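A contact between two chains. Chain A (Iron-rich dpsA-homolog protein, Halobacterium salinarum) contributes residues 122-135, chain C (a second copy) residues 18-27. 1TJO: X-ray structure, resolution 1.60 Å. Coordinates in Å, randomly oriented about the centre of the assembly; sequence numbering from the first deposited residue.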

# COMPACT_ATOMS: atom_id res chain seq x y z
N ASP A 122 -6.48 24.05 27.08
CA ASP A 122 -6.66 23.79 25.65
C ASP A 122 -8.11 23.86 25.26
O ASP A 122 -8.44 24.38 24.21
N MET A 123 -8.96 23.29 26.09
CA MET A 123 -10.40 23.26 25.87
C MET A 123 -10.94 24.68 25.70
O MET A 123 -11.76 24.91 24.84
N ALA A 124 -10.42 25.62 26.45
CA ALA A 124 -10.85 27.02 26.37
C ALA A 124 -10.44 27.66 25.04
O ALA A 124 -11.19 28.45 24.45
N ILE A 125 -9.25 27.32 24.58
CA ILE A 125 -8.82 27.77 23.27
C ILE A 125 -9.73 27.22 22.18
O ILE A 125 -10.17 27.96 21.32
N TYR A 126 -10.00 25.91 22.20
CA TYR A 126 -10.88 25.31 21.19
C TYR A 126 -12.21 25.98 21.13
O TYR A 126 -12.71 26.30 20.06
N GLY A 127 -12.77 26.23 22.31
CA GLY A 127 -14.08 26.84 22.39
C GLY A 127 -14.12 28.20 21.78
O GLY A 127 -15.06 28.52 21.04
N ASP A 128 -13.11 29.00 22.03
CA ASP A 128 -13.05 30.34 21.44
C ASP A 128 -12.96 30.29 19.91
O ASP A 128 -13.58 31.07 19.19
N ILE A 129 -12.17 29.33 19.41
CA ILE A 129 -11.96 29.17 17.98
C ILE A 129 -13.24 28.66 17.31
O ILE A 129 -13.58 29.07 16.23
N ILE A 130 -13.93 27.77 17.98
CA ILE A 130 -15.14 27.15 17.48
C ILE A 130 -16.23 28.22 17.34
O ILE A 130 -16.86 28.30 16.32
N GLU A 131 -16.37 29.09 18.35
CA GLU A 131 -17.38 30.14 18.27
C GLU A 131 -17.06 31.13 17.16
O GLU A 131 -17.95 31.51 16.38
N ALA A 132 -15.80 31.52 17.04
CA ALA A 132 -15.41 32.41 15.95
C ALA A 132 -15.57 31.80 14.57
O ALA A 132 -16.06 32.46 13.66
N THR A 133 -15.23 30.51 14.44
CA THR A 133 -15.34 29.87 13.16
C THR A 133 -16.78 29.81 12.70
O THR A 133 -17.08 29.98 11.53
N ARG A 134 -17.68 29.56 13.63
CA ARG A 134 -19.09 29.57 13.30
C ARG A 134 -19.53 30.92 12.76
O ARG A 134 -20.24 30.98 11.76
N GLU A 135 -19.10 31.99 13.43
CA GLU A 135 -19.36 33.36 12.97
C GLU A 135 -18.79 33.62 11.60
O GLU A 135 -19.43 34.21 10.72
N ASP C 18 -19.91 22.40 26.91
CA ASP C 18 -19.11 23.59 27.15
C ASP C 18 -17.93 23.62 26.20
O ASP C 18 -17.56 24.70 25.74
N ALA C 19 -17.39 22.46 25.87
CA ALA C 19 -16.24 22.41 24.97
C ALA C 19 -16.64 22.93 23.60
O ALA C 19 -15.88 23.65 22.96
N LEU C 20 -17.84 22.57 23.16
CA LEU C 20 -18.32 22.96 21.85
C LEU C 20 -19.12 24.26 21.91
O LEU C 20 -19.62 24.70 20.91
N ARG C 21 -19.23 24.86 23.08
CA ARG C 21 -19.92 26.14 23.26
C ARG C 21 -21.35 26.05 22.70
O ARG C 21 -21.85 26.96 22.04
N MET C 22 -22.03 24.96 23.01
CA MET C 22 -23.42 24.76 22.59
C MET C 22 -24.28 24.71 23.84
O MET C 22 -24.17 23.77 24.62
N ASP C 23 -25.13 25.70 24.04
CA ASP C 23 -26.05 25.68 25.18
C ASP C 23 -27.06 24.57 25.00
O ASP C 23 -27.40 24.21 23.88
N ALA C 24 -27.59 24.08 26.11
CA ALA C 24 -28.54 22.99 26.08
C ALA C 24 -29.79 23.23 25.26
O ALA C 24 -30.34 22.28 24.71
N ASP C 25 -30.25 24.48 25.18
CA ASP C 25 -31.43 24.81 24.41
C ASP C 25 -31.30 24.52 22.92
O ASP C 25 -32.16 23.86 22.35
N ARG C 26 -30.23 25.00 22.29
CA ARG C 26 -29.98 24.76 20.87
C ARG C 26 -29.66 23.28 20.68
O ARG C 26 -30.10 22.64 19.71
N ALA C 27 -28.90 22.74 21.62
CA ALA C 27 -28.41 21.35 21.49
C ALA C 27 -29.59 20.40 21.51
O ALA C 27 -29.62 19.42 20.76

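The most unusual feature of this contact is an arginine laid across a glycine. The guanidinium of Arg C21 lies with one face over the backbone of helix A, Arg C21 NH1 being 3.4 Å from Gly A127 C. Gly A127 suits the place because it has no side chain: a CB there would point toward chain C and sit only 2.4 Å from Arg C21 CZ, a clash. Arg C21 reaches this position from a left-handed backbone (phi 55°, psi 44°), with chi1 and chi2 both m and chi3 t. Its charge is met by two carboxylates: Arg C21 NH1 donates to Asp A128 OD1 at 2.9 Å and to Glu A131 OE1 at 2.7 Å, both salt bridges. Glu A131 (chi1 m, chi2 t) points toward chain C, whereas Asp A128 (m) starts away and its end comes nearer.

Arg A134 answers from the other chain. Its m, t, t side chain points toward the loop, where carbonyls can accept: Arg A134 NH1 and NH2 donate to Leu C20 O at 3.0 and 2.9 Å, and Arg A134 NH1 makes a weak bond to Arg C21 O at 3.4 Å. Met C22 CE covers one face of this guanidinium, 3.5 Å from Arg A134 NH2. Arg C26 brings a like charge, Arg C26 NH2 lying 4.4 Å from Arg A134 NH1, but water 3 accepts from both, weakly from Arg C26.

Apolar packing is modest. Met A123 (t, t, p) leaves sideways, yet Met A123 CG reaches Ala C19 CB at 3.8 Å; the backbones come closest here, Gly A127 CA and Ala C19 CA being 5.6 Å apart. Ile A130 (m, t) points in, Ile A130 CD1 4.1 Å from Leu C20 CD2. Waters 1 and 2 each lie within hydrogen-bonding reach of Met A123 O and Ala C19 O, linking the two backbones.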

# COMPACT_ATOMS: atom_id res chain seq x y z
CB ASP A 122 -6.10 22.41 25.25
CG ASP A 122 -4.61 22.33 25.42
OD1 ASP A 122 -3.96 23.42 25.44
OD2 ASP A 122 -4.02 21.21 25.55
CB MET A 123 -11.12 22.56 27.03
CG MET A 123 -12.42 21.95 26.55
SD MET A 123 -13.30 20.99 27.82
CE MET A 123 -13.59 22.16 28.86
CB ALA A 124 -10.30 27.84 27.53
CB ILE A 125 -7.35 27.40 23.01
CG1 ILE A 125 -6.41 28.11 23.99
CG2 ILE A 125 -7.02 27.78 21.62
CD1 ILE A 125 -5.00 27.65 23.91
CB TYR A 126 -11.12 23.81 21.47
CG TYR A 126 -10.06 22.90 20.88
CD1 TYR A 126 -9.14 22.30 21.70
CD2 TYR A 126 -10.05 22.57 19.51
CE1 TYR A 126 -8.18 21.44 21.19
CE2 TYR A 126 -9.10 21.71 18.99
CZ TYR A 126 -8.17 21.15 19.84
OH TYR A 126 -7.22 20.27 19.39
CB ASP A 128 -11.79 31.04 21.98
CG ASP A 128 -11.93 31.49 23.44
OD1 ASP A 128 -12.98 31.28 24.09
OD2 ASP A 128 -10.99 32.07 23.99
CB ILE A 129 -10.77 28.23 17.67
CG1 ILE A 129 -9.47 28.90 18.12
CG2 ILE A 129 -10.71 27.93 16.19
CD1 ILE A 129 -8.22 28.04 18.05
CB ILE A 130 -15.57 26.00 18.39
CG1 ILE A 130 -14.71 24.75 18.09
CG2 ILE A 130 -17.03 25.62 18.18
CD1 ILE A 130 -14.74 23.80 19.16
CB GLU A 131 -17.51 30.88 19.60
CG GLU A 131 -18.03 30.01 20.71
CD GLU A 131 -18.40 30.81 21.95
OE1 GLU A 131 -17.52 31.02 22.81
OE2 GLU A 131 -19.55 31.25 22.03
CB ALA A 132 -14.00 32.92 16.15
CB THR A 133 -14.72 28.47 13.21
OG1 THR A 133 -13.33 28.62 13.55
CG2 THR A 133 -14.82 27.80 11.80
CB ARG A 134 -19.92 29.22 14.52
CG ARG A 134 -19.96 27.75 14.86
CD ARG A 134 -20.75 27.46 16.11
NE ARG A 134 -20.53 26.12 16.59
CZ ARG A 134 -20.46 25.74 17.85
NH1 ARG A 134 -20.69 26.59 18.84
NH2 ARG A 134 -20.24 24.47 18.13
CB GLU A 135 -18.79 34.35 13.98
CG GLU A 135 -19.52 34.33 15.32
CD GLU A 135 -18.95 35.31 16.36
OE1 GLU A 135 -19.33 35.19 17.55
OE2 GLU A 135 -18.14 36.20 16.01
CB ASP C 18 -18.62 23.63 28.59
CG ASP C 18 -19.72 24.00 29.57
OD1 ASP C 18 -20.11 25.18 29.60
OD2 ASP C 18 -20.26 23.16 30.34
CB ALA C 19 -15.67 21.02 24.88
CB LEU C 20 -19.18 21.86 21.23
CG LEU C 20 -18.46 20.52 21.14
CD1 LEU C 20 -19.32 19.46 20.54
CD2 LEU C 20 -17.15 20.69 20.36
CB ARG C 21 -19.11 27.25 22.62
CG ARG C 21 -17.73 27.39 23.23
CD ARG C 21 -17.68 28.03 24.60
NE ARG C 21 -16.35 27.96 25.19
CZ ARG C 21 -15.38 28.85 25.02
NH1 ARG C 21 -15.56 29.92 24.28
NH2 ARG C 21 -14.19 28.65 25.59
CB MET C 22 -23.57 23.45 21.82
CG MET C 22 -24.88 23.31 21.06
SD MET C 22 -25.04 24.47 19.68
CE MET C 22 -23.60 24.20 18.87
CB ASP C 23 -26.77 27.04 25.34
CG ASP C 23 -27.48 27.45 24.07
OD1 ASP C 23 -26.80 27.94 23.13
OD2 ASP C 23 -28.70 27.30 23.88
CB ALA C 24 -28.92 22.57 27.49
CB ASP C 25 -31.81 26.28 24.62
CG ASP C 25 -32.76 26.78 23.56
OD1 ASP C 25 -32.42 27.77 22.85
OD2 ASP C 25 -33.88 26.26 23.38
CB ARG C 26 -28.78 25.60 20.37
CG ARG C 26 -29.12 27.02 19.93
CD ARG C 26 -27.96 27.66 19.12
NE ARG C 26 -26.78 27.87 19.95
CZ ARG C 26 -25.51 27.92 19.52
NH1 ARG C 26 -25.20 27.77 18.24
NH2 ARG C 26 -24.54 28.14 20.41
CB ALA C 27 -27.39 20.99 22.56
O HOH W 1 -14.46 25.29 25.26
O HOH W 2 -13.55 23.32 23.78
O HOH W 3 -21.86 29.46 18.74